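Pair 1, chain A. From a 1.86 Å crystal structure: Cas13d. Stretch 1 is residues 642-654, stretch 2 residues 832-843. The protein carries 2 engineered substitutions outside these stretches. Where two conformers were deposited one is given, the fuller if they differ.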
# COMPACT_ATOMS: atom_id res chain seq x y z
N GLN A 642 -14.58 -15.05 15.38
CA GLN A 642 -15.75 -14.98 16.27
C GLN A 642 -16.16 -13.53 16.53
O GLN A 642 -17.34 -13.26 16.53
CB GLN A 642 -15.41 -15.72 17.55
CG GLN A 642 -16.62 -15.98 18.40
CD GLN A 642 -16.20 -15.63 19.80
OE1 GLN A 642 -16.37 -14.50 20.24
NE2 GLN A 642 -15.58 -16.58 20.47
N LYS A 643 -15.20 -12.65 16.77
CA LYS A 643 -15.53 -11.23 17.03
C LYS A 643 -16.14 -10.59 15.79
O LYS A 643 -17.08 -9.86 15.92
CB LYS A 643 -14.32 -10.50 17.61
CG LYS A 643 -14.00 -10.91 19.03
CD LYS A 643 -12.83 -10.20 19.61
CE LYS A 643 -12.23 -10.94 20.78
NZ LYS A 643 -13.25 -11.17 21.82
N ILE A 644 -15.61 -10.89 14.61
CA ILE A 644 -16.14 -10.30 13.36
C ILE A 644 -17.60 -10.75 13.18
O ILE A 644 -18.43 -9.94 12.84
CB ILE A 644 -15.27 -10.73 12.16
CG1 ILE A 644 -13.97 -9.94 12.16
CG2 ILE A 644 -16.03 -10.56 10.86
CD1 ILE A 644 -14.18 -8.46 12.24
N ARG A 645 -17.87 -12.02 13.45
CA ARG A 645 -19.26 -12.52 13.30
C ARG A 645 -20.17 -11.76 14.26
O ARG A 645 -21.26 -11.51 13.87
CB ARG A 645 -19.35 -14.03 13.53
CG ARG A 645 -20.76 -14.57 13.44
CD ARG A 645 -21.42 -14.34 12.10
NE ARG A 645 -22.81 -14.71 12.04
CZ ARG A 645 -23.82 -13.89 12.28
NH1 ARG A 645 -23.58 -12.64 12.61
NH2 ARG A 645 -25.06 -14.31 12.19
N GLU A 646 -19.73 -11.46 15.47
CA GLU A 646 -20.55 -10.69 16.44
C GLU A 646 -20.76 -9.26 15.95
O GLU A 646 -21.85 -8.75 16.09
CB GLU A 646 -19.93 -10.72 17.83
CG GLU A 646 -19.95 -12.10 18.44
CD GLU A 646 -21.33 -12.74 18.51
OE1 GLU A 646 -22.21 -12.17 19.17
OE2 GLU A 646 -21.50 -13.81 17.92
N VAL A 647 -19.73 -8.65 15.39
CA VAL A 647 -19.83 -7.26 14.87
C VAL A 647 -20.85 -7.23 13.74
O VAL A 647 -21.54 -6.26 13.64
CB VAL A 647 -18.48 -6.68 14.43
CG1 VAL A 647 -18.69 -5.37 13.71
CG2 VAL A 647 -17.56 -6.51 15.60
N ALA A 648 -20.97 -8.32 12.99
CA ALA A 648 -21.90 -8.43 11.84
C ALA A 648 -23.35 -8.37 12.29
O ALA A 648 -24.21 -8.22 11.46
CB ALA A 648 -21.66 -9.69 11.06
N LYS A 649 -23.60 -8.54 13.58
CA LYS A 649 -24.99 -8.52 14.11
C LYS A 649 -25.46 -7.09 14.29
O LYS A 649 -26.63 -6.88 14.52
CB LYS A 649 -25.07 -9.30 15.42
CG LYS A 649 -24.96 -10.80 15.24
CD LYS A 649 -24.82 -11.52 16.52
CE LYS A 649 -24.48 -12.97 16.29
NZ LYS A 649 -24.40 -13.72 17.56
N ASN A 650 -24.55 -6.15 14.16
CA ASN A 650 -24.88 -4.73 14.36
C ASN A 650 -25.36 -4.13 13.04
O ASN A 650 -24.55 -3.76 12.24
CB ASN A 650 -23.67 -3.99 14.89
CG ASN A 650 -24.04 -2.61 15.36
OD1 ASN A 650 -24.83 -1.94 14.72
ND2 ASN A 650 -23.50 -2.23 16.49
N GLU A 651 -26.67 -4.00 12.88
CA GLU A 651 -27.25 -3.49 11.62
C GLU A 651 -26.78 -2.07 11.32
O GLU A 651 -26.66 -1.74 10.17
CB GLU A 651 -28.76 -3.69 11.59
CG GLU A 651 -29.11 -5.15 11.44
CD GLU A 651 -30.59 -5.44 11.57
OE1 GLU A 651 -31.22 -5.68 10.56
OE2 GLU A 651 -31.08 -5.41 12.69
N LYS A 652 -26.55 -1.25 12.33
CA LYS A 652 -26.12 0.14 12.06
C LYS A 652 -24.75 0.15 11.38
O LYS A 652 -24.56 0.91 10.47
CB LYS A 652 -26.07 0.94 13.35
CG LYS A 652 -27.43 1.42 13.82
CD LYS A 652 -27.32 2.44 14.91
CE LYS A 652 -26.78 1.86 16.18
NZ LYS A 652 -27.04 2.76 17.32
N VAL A 653 -23.83 -0.65 11.90
CA VAL A 653 -22.47 -0.74 11.29
C VAL A 653 -22.58 -1.33 9.88
O VAL A 653 -22.05 -0.76 8.98
CB VAL A 653 -21.58 -1.63 12.15
CG1 VAL A 653 -20.25 -1.89 11.48
CG2 VAL A 653 -21.38 -1.06 13.54
N VAL A 654 -23.29 -2.43 9.72
CA VAL A 654 -23.43 -3.08 8.39
C VAL A 654 -24.15 -2.12 7.43
O VAL A 654 -23.73 -2.00 6.33
CB VAL A 654 -24.14 -4.43 8.51
CG1 VAL A 654 -24.53 -4.97 7.16
CG2 VAL A 654 -23.29 -5.41 9.28
N VAL A 832 -8.65 -1.91 16.12
CA VAL A 832 -9.11 -3.10 15.35
C VAL A 832 -9.28 -4.27 16.29
O VAL A 832 -10.27 -4.94 16.23
CB VAL A 832 -8.16 -3.43 14.19
CG1 VAL A 832 -8.65 -4.66 13.45
CG2 VAL A 832 -8.07 -2.25 13.25
N ARG A 833 -8.25 -4.53 17.10
CA ARG A 833 -8.46 -5.55 18.23
C ARG A 833 -9.63 -5.56 19.19
O ARG A 833 -10.24 -6.58 19.34
CB ARG A 833 -7.17 -5.65 19.03
CG ARG A 833 -7.15 -6.83 19.99
CD ARG A 833 -5.83 -6.98 20.69
NE ARG A 833 -4.97 -7.84 19.89
CZ ARG A 833 -4.94 -9.16 19.98
NH1 ARG A 833 -5.35 -9.75 21.09
NH2 ARG A 833 -4.51 -9.88 18.97
N GLU A 834 -10.04 -4.36 19.58
CA GLU A 834 -11.12 -4.09 20.56
C GLU A 834 -12.39 -3.58 19.87
O GLU A 834 -13.26 -3.13 20.56
CB GLU A 834 -10.60 -3.03 21.52
CG GLU A 834 -9.36 -3.44 22.26
CD GLU A 834 -9.57 -4.60 23.21
OE1 GLU A 834 -10.54 -4.57 23.94
OE2 GLU A 834 -8.76 -5.53 23.19
N LEU A 835 -12.49 -3.71 18.56
CA LEU A 835 -13.63 -3.14 17.80
C LEU A 835 -14.95 -3.72 18.30
O LEU A 835 -15.85 -2.96 18.55
CB LEU A 835 -13.45 -3.64 16.36
CG LEU A 835 -13.75 -2.68 15.23
CD1 LEU A 835 -14.31 -3.43 14.04
CD2 LEU A 835 -14.64 -1.53 15.64
N LYS A 836 -15.01 -5.03 18.47
CA LYS A 836 -16.26 -5.71 18.89
C LYS A 836 -16.69 -5.22 20.27
O LYS A 836 -17.86 -5.12 20.52
CB LYS A 836 -16.08 -7.23 18.84
CG LYS A 836 -17.25 -8.03 19.37
CD LYS A 836 -17.08 -8.38 20.81
CE LYS A 836 -18.25 -9.11 21.41
NZ LYS A 836 -17.89 -9.69 22.72
N GLU A 837 -15.72 -4.90 21.11
CA GLU A 837 -16.00 -4.45 22.48
C GLU A 837 -16.76 -3.12 22.51
O GLU A 837 -17.61 -2.98 23.35
CB GLU A 837 -14.67 -4.42 23.24
CG GLU A 837 -14.82 -4.36 24.73
CD GLU A 837 -15.30 -5.62 25.43
OE1 GLU A 837 -15.72 -5.50 26.58
OE2 GLU A 837 -15.25 -6.70 24.83
N TYR A 838 -16.45 -2.17 21.62
CA TYR A 838 -17.08 -0.83 21.74
C TYR A 838 -17.89 -0.38 20.53
O TYR A 838 -18.66 0.52 20.68
CB TYR A 838 -16.00 0.22 21.99
CG TYR A 838 -15.13 -0.10 23.17
CD1 TYR A 838 -15.67 -0.10 24.45
CD2 TYR A 838 -13.80 -0.43 23.03
CE1 TYR A 838 -14.90 -0.41 25.55
CE2 TYR A 838 -13.02 -0.73 24.12
CZ TYR A 838 -13.57 -0.72 25.39
OH TYR A 838 -12.84 -1.02 26.48
N ILE A 839 -17.76 -1.03 19.38
CA ILE A 839 -18.47 -0.51 18.17
C ILE A 839 -19.98 -0.50 18.40
O ILE A 839 -20.62 0.37 17.87
CB ILE A 839 -18.07 -1.23 16.88
CG1 ILE A 839 -18.45 -0.41 15.65
CG2 ILE A 839 -18.66 -2.63 16.83
CD1 ILE A 839 -17.76 -0.88 14.41
N GLY A 840 -20.48 -1.43 19.20
CA GLY A 840 -21.92 -1.57 19.50
C GLY A 840 -22.48 -0.38 20.26
O GLY A 840 -23.68 -0.20 20.20
N ASP A 841 -21.62 0.38 20.95
CA ASP A 841 -22.06 1.54 21.77
C ASP A 841 -22.20 2.83 20.96
O ASP A 841 -22.64 3.79 21.53
CB ASP A 841 -21.11 1.76 22.95
CG ASP A 841 -21.18 0.64 23.96
OD1 ASP A 841 -22.15 -0.12 23.91
OD2 ASP A 841 -20.27 0.52 24.77
N ILE A 842 -21.84 2.84 19.68
CA ILE A 842 -21.92 4.09 18.87
C ILE A 842 -23.38 4.34 18.48
O ILE A 842 -23.97 3.47 17.87
CB ILE A 842 -21.01 4.00 17.62
CG1 ILE A 842 -19.55 3.75 17.97
CG2 ILE A 842 -21.15 5.22 16.75
CD1 ILE A 842 -18.69 3.60 16.76
N ARG A 843 -23.90 5.50 18.84
CA ARG A 843 -25.30 5.85 18.52
C ARG A 843 -25.49 5.99 17.01
O ARG A 843 -26.40 5.40 16.48
CB ARG A 843 -25.67 7.16 19.22
CG ARG A 843 -27.04 7.70 18.87
CD ARG A 843 -27.40 8.98 19.61
NE ARG A 843 -28.56 9.69 19.09
CZ ARG A 843 -28.52 10.80 18.34
NH1 ARG A 843 -27.44 11.56 18.33
NH2 ARG A 843 -29.57 11.16 17.62
O HOH W 1 -23.27 0.96 16.79

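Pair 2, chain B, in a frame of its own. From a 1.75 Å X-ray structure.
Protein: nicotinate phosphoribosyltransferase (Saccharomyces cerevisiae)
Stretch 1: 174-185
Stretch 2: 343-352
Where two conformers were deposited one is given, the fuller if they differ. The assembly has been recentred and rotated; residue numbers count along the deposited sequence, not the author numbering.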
# COMPACT_ATOMS: atom_id res chain seq x y z
N LYS B 174 8.47 -20.39 -8.14
CA LYS B 174 8.05 -21.50 -7.28
C LYS B 174 6.90 -21.11 -6.37
O LYS B 174 5.98 -21.90 -6.19
CB LYS B 174 9.24 -22.02 -6.45
CG LYS B 174 8.83 -23.05 -5.43
CD LYS B 174 9.99 -23.78 -4.82
CE LYS B 174 9.56 -24.88 -3.83
NZ LYS B 174 10.79 -25.22 -3.03
N LYS B 175 6.95 -19.90 -5.80
CA LYS B 175 5.87 -19.40 -4.96
C LYS B 175 4.59 -19.32 -5.78
O LYS B 175 3.56 -19.86 -5.38
CB LYS B 175 6.19 -18.04 -4.36
CG LYS B 175 7.35 -18.12 -3.37
CD LYS B 175 7.68 -16.75 -2.84
CE LYS B 175 8.88 -16.76 -1.95
NZ LYS B 175 9.28 -15.35 -1.56
N ALA B 176 4.67 -18.68 -6.93
CA ALA B 176 3.52 -18.52 -7.80
C ALA B 176 2.93 -19.89 -8.18
O ALA B 176 1.72 -20.07 -8.14
CB ALA B 176 3.90 -17.73 -8.99
N GLU B 177 3.77 -20.84 -8.48
CA GLU B 177 3.30 -22.15 -8.91
C GLU B 177 2.57 -22.84 -7.79
O GLU B 177 1.58 -23.49 -8.02
CB GLU B 177 4.45 -22.98 -9.44
CG GLU B 177 4.99 -22.41 -10.77
CD GLU B 177 5.98 -23.29 -11.48
OE1 GLU B 177 6.35 -24.34 -10.91
OE2 GLU B 177 6.34 -22.93 -12.64
N THR B 178 3.06 -22.71 -6.56
CA THR B 178 2.34 -23.29 -5.43
C THR B 178 0.96 -22.67 -5.26
O THR B 178 -0.05 -23.36 -5.02
CB THR B 178 3.17 -23.20 -4.15
OG1 THR B 178 4.41 -23.88 -4.36
CG2 THR B 178 2.45 -23.85 -2.96
N LEU B 179 0.93 -21.34 -5.34
CA LEU B 179 -0.31 -20.61 -5.21
C LEU B 179 -1.32 -21.09 -6.27
O LEU B 179 -2.43 -21.44 -5.93
CB LEU B 179 -0.01 -19.11 -5.29
CG LEU B 179 0.72 -18.51 -4.08
CD1 LEU B 179 1.35 -17.12 -4.43
CD2 LEU B 179 -0.18 -18.40 -2.89
N PHE B 180 -0.90 -21.14 -7.52
CA PHE B 180 -1.76 -21.57 -8.61
C PHE B 180 -2.25 -23.01 -8.43
O PHE B 180 -3.42 -23.30 -8.64
CB PHE B 180 -1.04 -21.42 -9.93
CG PHE B 180 -0.70 -20.01 -10.34
CD1 PHE B 180 -1.51 -18.91 -10.04
CD2 PHE B 180 0.45 -19.81 -11.07
CE1 PHE B 180 -1.16 -17.66 -10.48
CE2 PHE B 180 0.80 -18.57 -11.47
CZ PHE B 180 0.01 -17.51 -11.20
N ASP B 181 -1.38 -23.91 -7.97
CA ASP B 181 -1.83 -25.29 -7.66
C ASP B 181 -2.91 -25.40 -6.61
O ASP B 181 -3.67 -26.35 -6.59
CB ASP B 181 -0.71 -26.14 -7.14
CG ASP B 181 0.37 -26.33 -8.12
OD1 ASP B 181 0.15 -26.12 -9.33
OD2 ASP B 181 1.46 -26.67 -7.64
N ASN B 182 -2.95 -24.43 -5.71
CA ASN B 182 -3.97 -24.34 -4.69
C ASN B 182 -5.14 -23.44 -5.06
O ASN B 182 -6.01 -23.13 -4.24
CB ASN B 182 -3.28 -23.88 -3.40
CG ASN B 182 -2.53 -25.01 -2.73
OD1 ASN B 182 -3.10 -25.72 -1.93
ND2 ASN B 182 -1.25 -25.17 -3.06
N GLY B 183 -5.20 -23.05 -6.35
CA GLY B 183 -6.27 -22.20 -6.84
C GLY B 183 -6.39 -20.84 -6.19
O GLY B 183 -7.47 -20.28 -6.12
N ILE B 184 -5.26 -20.31 -5.73
CA ILE B 184 -5.20 -19.07 -5.01
C ILE B 184 -5.21 -17.87 -5.98
O ILE B 184 -4.38 -17.82 -6.86
CB ILE B 184 -3.96 -18.97 -4.10
CG1 ILE B 184 -3.84 -20.16 -3.12
CG2 ILE B 184 -3.94 -17.66 -3.39
CD1 ILE B 184 -4.91 -20.35 -2.17
N ARG B 185 -6.16 -16.94 -5.79
CA ARG B 185 -6.25 -15.71 -6.59
C ARG B 185 -5.46 -14.64 -5.80
O ARG B 185 -5.81 -14.28 -4.67
CB ARG B 185 -7.71 -15.27 -6.83
CG ARG B 185 -8.52 -16.23 -7.62
CD ARG B 185 -9.82 -15.59 -8.04
NE ARG B 185 -9.85 -15.34 -9.47
CZ ARG B 185 -10.52 -14.35 -10.07
NH1 ARG B 185 -11.24 -13.47 -9.35
NH2 ARG B 185 -10.47 -14.24 -11.39
N ASN B 343 2.57 -14.89 3.26
CA ASN B 343 3.47 -15.77 2.50
C ASN B 343 2.60 -16.86 1.94
O ASN B 343 1.38 -16.84 2.16
CB ASN B 343 4.60 -16.28 3.40
CG ASN B 343 4.10 -17.02 4.61
OD1 ASN B 343 3.09 -17.67 4.56
ND2 ASN B 343 4.82 -16.90 5.72
N VAL B 344 3.19 -17.79 1.20
CA VAL B 344 2.38 -18.77 0.50
C VAL B 344 1.61 -19.66 1.45
O VAL B 344 0.41 -19.96 1.25
CB VAL B 344 3.28 -19.63 -0.45
CG1 VAL B 344 2.50 -20.84 -0.99
CG2 VAL B 344 3.81 -18.77 -1.60
N GLU B 345 2.27 -20.11 2.52
CA GLU B 345 1.60 -21.04 3.45
C GLU B 345 0.41 -20.36 4.13
O GLU B 345 -0.66 -21.00 4.30
CB GLU B 345 2.60 -21.58 4.49
CG GLU B 345 3.39 -22.82 4.03
CD GLU B 345 4.65 -23.10 4.88
OE1 GLU B 345 5.10 -22.19 5.63
OE2 GLU B 345 5.20 -24.20 4.78
N LYS B 346 0.60 -19.12 4.59
CA LYS B 346 -0.52 -18.34 5.18
C LYS B 346 -1.68 -18.14 4.19
O LYS B 346 -2.83 -18.40 4.54
CB LYS B 346 -0.06 -16.98 5.68
CG LYS B 346 0.77 -17.00 6.98
CD LYS B 346 1.27 -15.59 7.17
CE LYS B 346 2.01 -15.36 8.46
NZ LYS B 346 2.32 -13.90 8.54
N ALA B 347 -1.38 -17.76 2.96
CA ALA B 347 -2.41 -17.62 1.92
C ALA B 347 -3.24 -18.91 1.80
O ALA B 347 -4.48 -18.92 1.80
CB ALA B 347 -1.79 -17.26 0.58
N ILE B 348 -2.56 -20.05 1.74
CA ILE B 348 -3.27 -21.33 1.66
C ILE B 348 -4.18 -21.60 2.88
O ILE B 348 -5.37 -21.95 2.76
CB ILE B 348 -2.26 -22.48 1.40
CG1 ILE B 348 -1.67 -22.32 0.01
CG2 ILE B 348 -2.92 -23.85 1.46
CD1 ILE B 348 -0.49 -23.22 -0.24
N THR B 349 -3.61 -21.43 4.06
CA THR B 349 -4.39 -21.55 5.29
C THR B 349 -5.63 -20.66 5.33
O THR B 349 -6.72 -21.10 5.74
CB THR B 349 -3.53 -21.19 6.49
OG1 THR B 349 -2.41 -22.09 6.52
CG2 THR B 349 -4.33 -21.33 7.79
N TYR B 350 -5.45 -19.39 4.98
CA TYR B 350 -6.55 -18.43 4.97
C TYR B 350 -7.57 -18.73 3.86
O TYR B 350 -8.81 -18.54 4.05
CB TYR B 350 -6.03 -16.97 4.88
CG TYR B 350 -5.07 -16.59 5.98
CD1 TYR B 350 -5.04 -17.29 7.20
CD2 TYR B 350 -4.22 -15.51 5.82
CE1 TYR B 350 -4.13 -16.95 8.21
CE2 TYR B 350 -3.30 -15.17 6.81
CZ TYR B 350 -3.28 -15.90 8.00
OH TYR B 350 -2.42 -15.55 9.01
N SER B 351 -7.10 -19.26 2.74
CA SER B 351 -8.02 -19.67 1.70
C SER B 351 -8.99 -20.78 2.18
O SER B 351 -10.16 -20.78 1.86
CB SER B 351 -7.26 -20.14 0.45
OG SER B 351 -6.74 -21.45 0.60
N HIS B 352 -8.47 -21.68 3.00
CA HIS B 352 -9.30 -22.71 3.65
C HIS B 352 -10.33 -22.14 4.60
O HIS B 352 -11.51 -22.54 4.58
CB HIS B 352 -8.40 -23.68 4.40
CG HIS B 352 -7.54 -24.50 3.48
ND1 HIS B 352 -6.43 -25.20 3.91
CD2 HIS B 352 -7.61 -24.68 2.14
CE1 HIS B 352 -5.87 -25.80 2.87
NE2 HIS B 352 -6.56 -25.50 1.78
O HOH W 2 -5.81 -25.58 -0.95
O HOH W 3 -7.07 -23.13 -1.49

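The sharpest difference lies in what ties the two stretches together directly. In pair 1, A:Lys652 donates from NZ to two backbone carbonyls across the contact, A:Ile842 O at 3.2 Å and A:Arg843 O at 2.8 Å, whereas pair 2 has no direct hydrogen bond across its stretches and relies on side-chain packing and bridging water. A:Lys652 has no matched position in pair 2, so this clamp is an addition to the shared framework.

That framework superposes with an RMSD of 0.9 Å over N, CA and C of 14 central residues. A:Gln642 to A:Asn650 match B:Lys174 to B:Asn182 in order; in the second stretches A:Lys836 matches B:Val344, and A:Tyr838 to A:Ile842 match B:Lys346 to B:Tyr350. In pair 2 the helices 174-181 and 344-352 run nearly parallel, at 11°, with axes 10.2 Å apart at closest approach. The buried surface is 519 Å² in pair 1 and 364 Å² in pair 2.

At the matched pair A:Lys836 and B:Val344, a long chain and a short branched one start from nearly the same backbone point, but their side-chain centres diverge. A:Lys836 packs through its near carbons: its CA and CB each lie 3.6 Å from A:Val647 CG2, and its CG is 4.1 Å from A:Glu646 CB. B:Val344, chi1 t, uses its methyls, with CG1 3.6 Å from B:Thr178 CG2 and CG2 both 3.7 Å from B:Lys175 CB and 4.0 Å from B:Leu179 CG.

One helical turn on, size is distributed differently. A:Val647 faces A:Ile839, CG1 to CG2 at 4.2 Å; the matched B:Leu179 meets B:Ala347, CD2 to CB at 4.0 Å. The longer leucine thus reaches a small alanine, while the shorter valine meets a larger isoleucine. A:Ile839 also receives A:Val653, whose CG2 lies 3.7 Å from its CG1. In pair 2, B:Ile184, which likewise lacks a match, brings CD1 to 3.5 Å from B:Ser351 OG and 4.4 Å from B:Ile348 CG1.

The matched asparagines do different work, and their side-chain centres superpose less closely than their CA atoms. A:Asn650, chi1 t, caps the following helix, its OD1 accepting from A:Val653 N at 3.3 Å and, weakly, from A:Lys652 N at 3.0 Å. Its ND2 lies 3.5 Å from A:Gly840 CA. B:Asn182, chi1 m, is the first residue after its helix to leave helical phi/psi, and turns ND2 back to B:Thr178 O at 2.9 Å; the same ND2 is 3.5 Å from B:Ile348 CD1. In the superposition A:Gly840 and B:Ile348 occupy one matched position, each beside an asparagine amide.

Water reinforces both arrangements. In pair 1, water 1 accepts from A:Asn650 ND2 at 3.2 Å and donates to A:Ile839 O at 2.9 Å and A:Ile842 O at 2.8 Å. Pair 2 uses two: water 2 joins B:Asn182 OD1, 2.9 Å away, to B:His352 NE2 at 2.8 Å, and water 3 donates to B:Asn182 O at 2.9 Å and B:Ser351 OG at 2.7 Å.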